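Local coordinates for protein endo-beta-1,2-glucanase (Talaromyces funiculosus, PDB 6IMV) that hydrolyses internal linkages of beta-1,2-glucans as a fungal endo-beta-1,2-glucanase, a glycoside hydrolase, at residues A[152-164]-A[216-228]. Numbering follows the deposited sequence.
With NAG (2-acetamido-2-deoxy-beta-D-glucopyranose), chain G; BGC (beta-D-glucopyranose), chain D.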
ATOM      1  N   THR A 152      -9.954 -15.902  11.957  1.00 14.29           N
ATOM      2  CA  THR A 152      -9.145 -17.106  11.893  1.00 14.49           C
ATOM      3  C   THR A 152      -8.046 -16.883  10.856  1.00 14.46           C
ATOM      4  O   THR A 152      -8.238 -16.144   9.895  1.00 13.85           O
ATOM      5  CB  THR A 152      -9.995 -18.335  11.535  1.00 13.92           C
ATOM      6  OG1 THR A 152     -10.617 -18.106  10.273  1.00 13.44           O
ATOM      7  CG2 THR A 152     -11.055 -18.628  12.575  1.00 14.30           C
ATOM      8  N   PRO A 153      -6.872 -17.530  10.994  1.00 14.56           N
ATOM      9  CA  PRO A 153      -5.916 -17.560   9.893  1.00 14.98           C
ATOM     10  C   PRO A 153      -6.590 -18.217   8.677  1.00 15.69           C
ATOM     11  O   PRO A 153      -7.435 -19.097   8.847  1.00 15.03           O
ATOM     12  CB  PRO A 153      -4.751 -18.409  10.427  1.00 14.82           C
ATOM     13  CG  PRO A 153      -4.932 -18.420  11.940  1.00 15.24           C
ATOM     14  CD  PRO A 153      -6.423 -18.289  12.176  1.00 14.57           C
ATOM     15  N   THR A 154      -6.228 -17.790   7.465  1.00 16.34           N
ATOM     16  CA  THR A 154      -6.591 -18.580   6.291  1.00 16.67           C
ATOM     17  C   THR A 154      -5.855 -19.918   6.417  1.00 17.35           C
ATOM     18  O   THR A 154      -4.883 -20.014   7.166  1.00 16.54           O
ATOM     19  CB  THR A 154      -6.260 -17.869   4.978  1.00 16.49           C
ATOM     20  OG1 THR A 154      -4.843 -17.770   4.851  1.00 16.77           O
ATOM     21  CG2 THR A 154      -6.890 -16.503   4.875  1.00 17.05           C
ATOM     22  N   TRP A 155      -6.341 -20.943   5.714  1.00 19.11           N
ATOM     23  CA  TRP A 155      -5.792 -22.294   5.806  1.00 20.43           C
ATOM     24  C   TRP A 155      -4.274 -22.271   5.650  1.00 19.81           C
ATOM     25  O   TRP A 155      -3.552 -22.793   6.496  1.00 18.89           O
ATOM     26  CB  TRP A 155      -6.403 -23.216   4.754  1.00 22.33           C
ATOM     27  CG  TRP A 155      -5.683 -24.525   4.663  1.00 23.31           C
ATOM     28  CD1 TRP A 155      -4.867 -24.951   3.654  1.00 23.27           C
ATOM     29  CD2 TRP A 155      -5.685 -25.569   5.650  1.00 23.98           C
ATOM     30  NE1 TRP A 155      -4.382 -26.200   3.935  1.00 24.45           N
ATOM     31  CE2 TRP A 155      -4.869 -26.606   5.151  1.00 24.19           C
ATOM     32  CE3 TRP A 155      -6.294 -25.725   6.900  1.00 24.63           C
ATOM     33  CZ2 TRP A 155      -4.660 -27.787   5.861  1.00 25.09           C
ATOM     34  CZ3 TRP A 155      -6.084 -26.894   7.602  1.00 25.97           C
ATOM     35  CH2 TRP A 155      -5.281 -27.913   7.083  1.00 26.07           C
ATOM     36  N   ASP A 156      -3.817 -21.646   4.562  1.00 20.38           N
ATOM     37  CA  ASP A 156      -2.405 -21.597   4.199  1.00 21.53           C
ATOM     38  C   ASP A 156      -1.570 -20.875   5.267  1.00 19.51           C
ATOM     39  O   ASP A 156      -0.360 -21.028   5.284  1.00 19.30           O
ATOM     40  CB  ASP A 156      -2.189 -20.894   2.852  1.00 25.43           C
ATOM     41  CG  ASP A 156      -2.097 -21.826   1.661  1.00 29.60           C
ATOM     42  OD1 ASP A 156      -2.010 -23.050   1.869  1.00 33.20           O
ATOM     43  OD2 ASP A 156      -2.133 -21.317   0.523  1.00 37.19           O
ATOM     44  N   TRP A 157      -2.200 -20.050   6.117  1.00 17.38           N
ATOM     45  CA  TRP A 157      -1.449 -19.176   7.005  1.00 15.60           C
ATOM     46  C   TRP A 157      -1.601 -19.568   8.480  1.00 14.93           C
ATOM     47  O   TRP A 157      -1.116 -18.862   9.351  1.00 13.92           O
ATOM     48  CB  TRP A 157      -1.812 -17.719   6.717  1.00 14.97           C
ATOM     49  CG  TRP A 157      -1.143 -17.250   5.461  1.00 14.58           C
ATOM     50  CD1 TRP A 157      -1.610 -17.383   4.186  1.00 14.65           C
ATOM     51  CD2 TRP A 157       0.162 -16.656   5.349  1.00 14.31           C
ATOM     52  NE1 TRP A 157      -0.704 -16.881   3.291  1.00 14.69           N
ATOM     53  CE2 TRP A 157       0.395 -16.427   3.974  1.00 14.66           C
ATOM     54  CE3 TRP A 157       1.151 -16.292   6.268  1.00 13.98           C
ATOM     55  CZ2 TRP A 157       1.575 -15.849   3.505  1.00 14.59           C
ATOM     56  CZ3 TRP A 157       2.310 -15.706   5.806  1.00 14.35           C
ATOM     57  CH2 TRP A 157       2.520 -15.494   4.440  1.00 14.63           C
ATOM     58  N   ASN A 158      -2.177 -20.744   8.754  1.00 14.49           N
ATOM     59  CA  ASN A 158      -2.036 -21.345  10.077  1.00 14.15           C
ATOM     60  C   ASN A 158      -0.545 -21.449  10.392  1.00 13.96           C
ATOM     61  O   ASN A 158       0.213 -21.895   9.567  1.00 13.28           O
ATOM     62  CB  ASN A 158      -2.718 -22.708  10.174  1.00 13.98           C
ATOM     63  CG  ASN A 158      -4.223 -22.581  10.163  1.00 14.61           C
ATOM     64  OD1 ASN A 158      -4.804 -22.042  11.102  1.00 14.59           O
ATOM     65  ND2 ASN A 158      -4.856 -23.026   9.088  1.00 15.13           N
ATOM     66  N   ASN A 159      -0.144 -20.972  11.573  1.00 14.72           N
ATOM     67  CA  ASN A 159       1.226 -21.123  12.087  1.00 15.04           C
ATOM     68  C   ASN A 159       2.274 -20.451  11.183  1.00 14.86           C
ATOM     69  O   ASN A 159       3.439 -20.838  11.178  1.00 14.62           O
ATOM     70  CB  ASN A 159       1.554 -22.605  12.290  1.00 15.49           C
ATOM     71  CG  ASN A 159       0.623 -23.245  13.291  1.00 15.42           C
ATOM     72  OD1 ASN A 159       0.352 -22.668  14.345  1.00 16.99           O
ATOM     73  ND2 ASN A 159       0.093 -24.400  12.943  1.00 14.86           N
ATOM     74  N   ARG A 160       1.870 -19.420  10.437  1.00 14.82           N
ATOM     75  CA  ARG A 160       2.783 -18.688   9.556  1.00 14.78           C
ATOM     76  C   ARG A 160       2.435 -17.205   9.663  1.00 14.94           C
ATOM     77  O   ARG A 160       1.234 -16.876   9.650  1.00 14.22           O
ATOM     78  CB  ARG A 160       2.642 -19.137   8.096  1.00 15.11           C
ATOM     79  CG  ARG A 160       3.031 -20.583   7.824  1.00 15.89           C
ATOM     80  CD  ARG A 160       2.678 -21.028   6.418  1.00 16.22           C
ATOM     81  NE  ARG A 160       3.531 -20.389   5.421  1.00 16.64           N
ATOM     82  CZ  ARG A 160       3.121 -19.566   4.454  1.00 16.62           C
ATOM     83  NH1 ARG A 160       1.834 -19.381   4.225  1.00 17.17           N
ATOM     84  NH2 ARG A 160       4.014 -18.934   3.713  1.00 16.02           N
ATOM     85  N   VAL A 161       3.462 -16.332   9.763  1.00 13.66           N
ATOM     86  CA  VAL A 161       3.216 -14.906   9.893  1.00 13.02           C
ATOM     87  C   VAL A 161       4.245 -14.125   9.073  1.00 12.96           C
ATOM     88  O   VAL A 161       5.445 -14.400   9.143  1.00 12.60           O
ATOM     89  CB  VAL A 161       3.161 -14.473  11.373  1.00 13.03           C
ATOM     90  CG1 VAL A 161       4.491 -14.675  12.093  1.00 12.99           C
ATOM     91  CG2 VAL A 161       2.687 -13.033  11.519  1.00 13.01           C
ATOM     92  N   PRO A 162       3.796 -13.154   8.240  1.00 12.70           N
ATOM     93  CA  PRO A 162       4.686 -12.381   7.379  1.00 12.52           C
ATOM     94  C   PRO A 162       5.095 -11.048   8.018  1.00 12.83           C
ATOM     95  O   PRO A 162       4.223 -10.291   8.518  1.00 13.16           O
ATOM     96  CB  PRO A 162       3.774 -12.146   6.168  1.00 12.83           C
ATOM     97  CG  PRO A 162       2.412 -11.891   6.790  1.00 12.78           C
ATOM     98  CD  PRO A 162       2.386 -12.769   8.033  1.00 12.88           C
ATOM     99  N   GLY A 163       6.401 -10.775   8.016  1.00 12.26           N
ATOM    100  CA  GLY A 163       6.940  -9.549   8.569  1.00 12.48           C
ATOM    101  C   GLY A 163       6.520  -8.321   7.764  1.00 12.32           C
ATOM    102  O   GLY A 163       6.206  -7.278   8.338  1.00 12.45           O
ATOM    103  N   LEU A 164       6.507  -8.450   6.432  1.00 12.01           N
ATOM    104  CA  LEU A 164       6.305  -7.294   5.552  1.00 12.14           C
ATOM    105  C   LEU A 164       4.957  -6.622   5.851  1.00 12.22           C
ATOM    106  O   LEU A 164       4.894  -5.419   6.103  1.00 12.32           O
ATOM    107  CB  LEU A 164       6.399  -7.744   4.096  1.00 12.05           C
ATOM    108  CG  LEU A 164       6.364  -6.630   3.048  1.00 12.02           C
ATOM    109  CD1 LEU A 164       7.245  -6.997   1.863  1.00 11.86           C
ATOM    110  CD2 LEU A 164       4.939  -6.349   2.586  1.00 12.19           C
ATOM    111  N   LYS A 216      19.614 -11.053   9.865  1.00 18.70           N
ATOM    112  CA  LYS A 216      18.637 -11.827   9.105  1.00 19.10           C
ATOM    113  C   LYS A 216      17.280 -11.731   9.802  1.00 17.68           C
ATOM    114  O   LYS A 216      17.153 -12.079  10.977  1.00 17.95           O
ATOM    115  CB  LYS A 216      19.095 -13.278   8.936  1.00 20.84           C
ATOM    116  CG  LYS A 216      20.307 -13.436   8.033  1.00 22.88           C
ATOM    117  CD  LYS A 216      20.900 -14.831   7.974  1.00 24.61           C
ATOM    118  CE  LYS A 216      22.204 -14.848   7.202  1.00 26.46           C
ATOM    119  NZ  LYS A 216      22.590 -16.222   6.802  1.00 28.49           N
ATOM    120  N   VAL A 217      16.277 -11.267   9.048  1.00 15.94           N
ATOM    121  CA  VAL A 217      14.907 -11.084   9.526  1.00 15.26           C
ATOM    122  C   VAL A 217      13.996 -11.952   8.655  1.00 15.26           C
ATOM    123  O   VAL A 217      14.034 -11.819   7.438  1.00 15.67           O
ATOM    124  CB  VAL A 217      14.494  -9.599   9.466  1.00 14.97           C
ATOM    125  CG1 VAL A 217      13.024  -9.402   9.838  1.00 15.21           C
ATOM    126  CG2 VAL A 217      15.385  -8.716  10.335  1.00 14.62           C
ATOM    127  N   CYS A 218      13.191 -12.838   9.264  1.00 15.03           N
ATOM    128  CA  CYS A 218      12.329 -13.735   8.477  1.00 15.40           C
ATOM    129  C   CYS A 218      11.318 -12.919   7.658  1.00 15.03           C
ATOM    130  O   CYS A 218      10.654 -12.043   8.191  1.00 15.53           O
ATOM    131  CB  CYS A 218      11.526 -14.714   9.324  1.00 15.94           C
ATOM    132  SG  CYS A 218      12.458 -15.529  10.642  1.00 16.47           S
ATOM    133  N   ALA A 219      11.187 -13.250   6.369  1.00 15.24           N
ATOM    134  CA  ALA A 219      10.077 -12.776   5.556  1.00 14.58           C
ATOM    135  C   ALA A 219       8.780 -13.414   6.066  1.00 14.83           C
ATOM    136  O   ALA A 219       7.744 -12.730   6.228  1.00 14.52           O
ATOM    137  CB  ALA A 219      10.326 -13.081   4.098  1.00 14.80           C
ATOM    138  N   VAL A 220       8.852 -14.722   6.339  1.00 14.03           N
ATOM    139  CA  VAL A 220       7.752 -15.466   6.946  1.00 14.80           C
ATOM    140  C   VAL A 220       8.315 -16.295   8.099  1.00 14.73           C
ATOM    141  O   VAL A 220       9.280 -17.020   7.920  1.00 15.30           O
ATOM    142  CB  VAL A 220       7.028 -16.360   5.923  1.00 14.95           C
ATOM    143  CG1 VAL A 220       5.929 -17.186   6.573  1.00 15.18           C
ATOM    144  CG2 VAL A 220       6.473 -15.555   4.760  1.00 15.16           C
ATOM    145  N   THR A 221       7.710 -16.151   9.282  1.00 14.87           N
ATOM    146  CA  THR A 221       8.063 -16.954  10.438  1.00 14.66           C
ATOM    147  C   THR A 221       7.067 -18.111  10.567  1.00 14.91           C
ATOM    148  O   THR A 221       5.851 -17.905  10.515  1.00 14.98           O
ATOM    149  CB  THR A 221       8.121 -16.114  11.712  1.00 14.38           C
ATOM    150  OG1 THR A 221       9.264 -15.265  11.619  1.00 13.85           O
ATOM    151  CG2 THR A 221       8.208 -16.951  12.971  1.00 14.73           C
ATOM    152  N   ASP A 222       7.619 -19.321  10.713  1.00 15.24           N
ATOM    153  CA  ASP A 222       6.880 -20.530  11.029  1.00 15.59           C
ATOM    154  C   ASP A 222       6.823 -20.674  12.552  1.00 15.62           C
ATOM    155  O   ASP A 222       7.858 -20.596  13.242  1.00 15.89           O
ATOM    156  CB  ASP A 222       7.536 -21.746  10.369  1.00 15.80           C
ATOM    157  CG  ASP A 222       7.449 -21.705   8.853  1.00 15.62           C
ATOM    158  OD1 ASP A 222       6.494 -21.105   8.326  1.00 15.55           O
ATOM    159  OD2 ASP A 222       8.352 -22.246   8.212  1.00 16.16           O
ATOM    160  N   ILE A 223       5.598 -20.840  13.053  1.00 15.74           N
ATOM    161  CA  ILE A 223       5.267 -20.941  14.464  1.00 16.09           C
ATOM    162  C   ILE A 223       4.977 -22.418  14.759  1.00 16.13           C
ATOM    163  O   ILE A 223       4.231 -23.033  14.033  1.00 15.80           O
ATOM    164  CB  ILE A 223       4.049 -20.053  14.791  1.00 15.90           C
ATOM    165  CG1 ILE A 223       4.214 -18.628  14.257  1.00 15.95           C
ATOM    166  CG2 ILE A 223       3.746 -20.078  16.283  1.00 16.15           C
ATOM    167  CD1 ILE A 223       2.963 -17.790  14.373  1.00 16.04           C
ATOM    168  N   LYS A 224       5.561 -22.971  15.819  1.00 17.40           N
ATOM    169  CA  LYS A 224       5.298 -24.365  16.156  1.00 18.51           C
ATOM    170  C   LYS A 224       3.789 -24.568  16.325  1.00 16.99           C
ATOM    171  O   LYS A 224       3.218 -25.446  15.717  1.00 16.07           O
ATOM    172  CB  LYS A 224       6.012 -24.801  17.438  1.00 21.33           C
ATOM    173  CG  LYS A 224       5.776 -26.261  17.814  1.00 23.64           C
ATOM    174  CD  LYS A 224       6.212 -27.212  16.719  1.00 26.94           C
ATOM    175  CE  LYS A 224       6.275 -28.660  17.167  1.00 29.98           C
ATOM    176  NZ  LYS A 224       7.560 -28.947  17.840  1.00 31.95           N
ATOM    177  N   ASN A 225       3.155 -23.735  17.153  1.00 16.68           N
ATOM    178  CA  ASN A 225       1.734 -23.865  17.412  1.00 17.16           C
ATOM    179  C   ASN A 225       1.160 -22.513  17.863  1.00 16.40           C
ATOM    180  O   ASN A 225       1.407 -22.049  18.969  1.00 17.10           O
ATOM    181  CB  ASN A 225       1.487 -25.014  18.399  1.00 18.05           C
ATOM    182  CG  ASN A 225       0.021 -25.319  18.609  1.00 19.21           C
ATOM    183  OD1 ASN A 225      -0.836 -24.474  18.341  1.00 18.77           O
ATOM    184  ND2 ASN A 225      -0.277 -26.519  19.092  1.00 21.58           N
ATOM    185  N   GLN A 226       0.363 -21.913  16.974  1.00 15.83           N
ATOM    186  CA  GLN A 226      -0.294 -20.606  17.161  1.00 15.78           C
ATOM    187  C   GLN A 226      -1.178 -20.570  18.422  1.00 16.16           C
ATOM    188  O   GLN A 226      -1.464 -19.491  18.952  1.00 15.69           O
ATOM    189  CB  GLN A 226      -1.118 -20.266  15.916  1.00 14.71           C
ATOM    190  CG  GLN A 226      -2.241 -21.251  15.613  1.00 14.35           C
ATOM    191  CD  GLN A 226      -2.780 -21.128  14.201  1.00 13.64           C
ATOM    192  OE1 GLN A 226      -2.239 -20.428  13.344  1.00 12.32           O
ATOM    193  NE2 GLN A 226      -3.860 -21.842  13.942  1.00 12.71           N
ATOM    194  N   SER A 227      -1.613 -21.738  18.907  1.00 16.25           N
ATOM    195  CA  SER A 227      -2.447 -21.811  20.104  1.00 16.73           C
ATOM    196  C   SER A 227      -1.610 -21.615  21.374  1.00 16.61           C
ATOM    197  O   SER A 227      -2.173 -21.283  22.411  1.00 16.21           O
ATOM    198  CB  SER A 227      -3.227 -23.101  20.158  1.00 16.68           C
ATOM    199  OG  SER A 227      -4.131 -23.162  19.071  1.00 17.05           O
ATOM    200  N   LEU A 228      -0.290 -21.824  21.291  1.00 16.85           N
ATOM    201  CA  LEU A 228       0.597 -21.688  22.461  1.00 17.65           C
ATOM    202  C   LEU A 228       1.051 -20.240  22.606  1.00 18.57           C
ATOM    203  O   LEU A 228       1.424 -19.618  21.612  1.00 18.35           O
ATOM    204  CB  LEU A 228       1.819 -22.598  22.307  1.00 18.03           C
ATOM    205  CG  LEU A 228       1.541 -24.093  22.163  1.00 18.22           C
ATOM    206  CD1 LEU A 228       2.848 -24.860  22.015  1.00 17.92           C
ATOM    207  CD2 LEU A 228       0.748 -24.623  23.350  1.00 18.45           C
TER
HETATM  208  C1  NAG G 602      -1.639 -26.918  19.376  1.00 23.86           C
HETATM  209  C2  NAG G 602      -1.920 -28.410  19.211  1.00 25.51           C
HETATM  210  C3  NAG G 602      -3.338 -28.757  19.677  1.00 25.76           C
HETATM  211  C4  NAG G 602      -3.624 -28.211  21.070  1.00 25.93           C
HETATM  212  C5  NAG G 602      -3.292 -26.721  21.129  1.00 25.15           C
HETATM  213  C6  NAG G 602      -3.456 -26.189  22.542  1.00 25.08           C
HETATM  214  C7  NAG G 602      -0.859 -29.521  17.310  1.00 30.73           C
HETATM  215  C8  NAG G 602      -0.928 -29.756  15.829  1.00 31.11           C
HETATM  216  N2  NAG G 602      -1.833 -28.762  17.804  1.00 28.12           N
HETATM  217  O3  NAG G 602      -3.480 -30.169  19.697  1.00 26.93           O
HETATM  218  O4  NAG G 602      -5.007 -28.358  21.392  1.00 27.62           O
HETATM  219  O5  NAG G 602      -1.938 -26.522  20.723  1.00 24.38           O
HETATM  220  O6  NAG G 602      -2.650 -26.979  23.423  1.00 26.40           O
HETATM  221  O7  NAG G 602       0.025 -29.981  18.021  1.00 33.15           O
HETATM  222  C2  BGC D   2       3.484  -9.866  -0.102  1.00 17.05           C
HETATM  223  C3  BGC D   2       2.780 -10.075   1.235  1.00 17.00           C
HETATM  224  C4  BGC D   2       2.920 -11.526   1.678  1.00 16.65           C
HETATM  225  C5  BGC D   2       4.407 -11.876   1.726  1.00 17.02           C
HETATM  226  C6  BGC D   2       4.726 -13.300   2.124  1.00 16.85           C
HETATM  227  C1  BGC D   2       4.925 -10.335  -0.002  1.00 16.78           C
HETATM  228  O2  BGC D   2       3.524  -8.481  -0.423  1.00 17.55           O
HETATM  229  O3  BGC D   2       1.397  -9.747   1.148  1.00 16.79           O
HETATM  230  O4  BGC D   2       2.342 -11.681   2.965  1.00 16.26           O
HETATM  231  O5  BGC D   2       4.993 -11.677   0.447  1.00 17.18           O
HETATM  232  O6  BGC D   2       4.114 -14.179   1.208  1.00 17.90           O
HETATM  233  O   HOH W   1      -1.389 -25.721  15.396  1.00 29.00           O
HETATM  234  O   HOH W   2       4.269 -23.058  10.002  1.00 36.16           O
HETATM  235  O   HOH W   3       6.956 -10.766   4.707  1.00 14.31           O
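Gln-226 and Asn-159 grip each other through a reciprocal pair of side-chain-to-backbone hydrogen bonds. OD1 of Asn-159 accepts from Gln-226 N at 2.7 Å, the donor lying nearly along the C=O axis, while OE1 of Gln-226 takes Asn-159 N at 2.8 Å from well above its carbonyl plane. The other end of the Gln-226 amide is used too: NE2 points in its own plane to Asn-158 OD1, an almost straight bond (169°). With CG between backbone N and carbonyl carbon (chi1 62°) and the rest of the chain extended, Gln-226 reaches the type II turn 157-160, its OE1 3.6 Å from Pro-153 CG. Replacing Gln-226 by an alanine would remove OE1 and NE2, and Asn-159 N and Asn-158 OD1 would probably lose these mates, leaving the turn less firmly fixed.

Beyond the turn, strands 160-162 and 220-223 pair antiparallel. Ile-223 N donates to Asn-159 O, Val-161 and Thr-221 exchange two backbone bonds, and Gly-163 N, starting the helix, binds Ala-219 O at 3.0 Å. Val-161 CG1 packs on Thr-221 CB on a face covered by Phe-210. On the opposite face, NH1 of Arg-160 sits 3.3 Å above the centre of the Trp-157 ring and bonds to Asp-156 O; its NE makes a salt bridge with Glu-240. Val-220 CG2 meets Trp-157 CH2 at 4.0 Å, and both side chains approach a bound glucose, which is hydrogen-bonded to Trp-143 and Asp-165; Pro-162 CB comes within 3.5 Å of its O4.

Strand 237-239 completes the sheet, with the Cys-218–Cys-239 disulfide tying its flank, and ND2 of Asn-225 is covalently bonded to C1 of an N-linked NAG. Amide bonding thus secures the turn beside the glycosylated loop, whereas at the other end Pro-162, Val-220 and the edge of Trp-157 border the bound glucose.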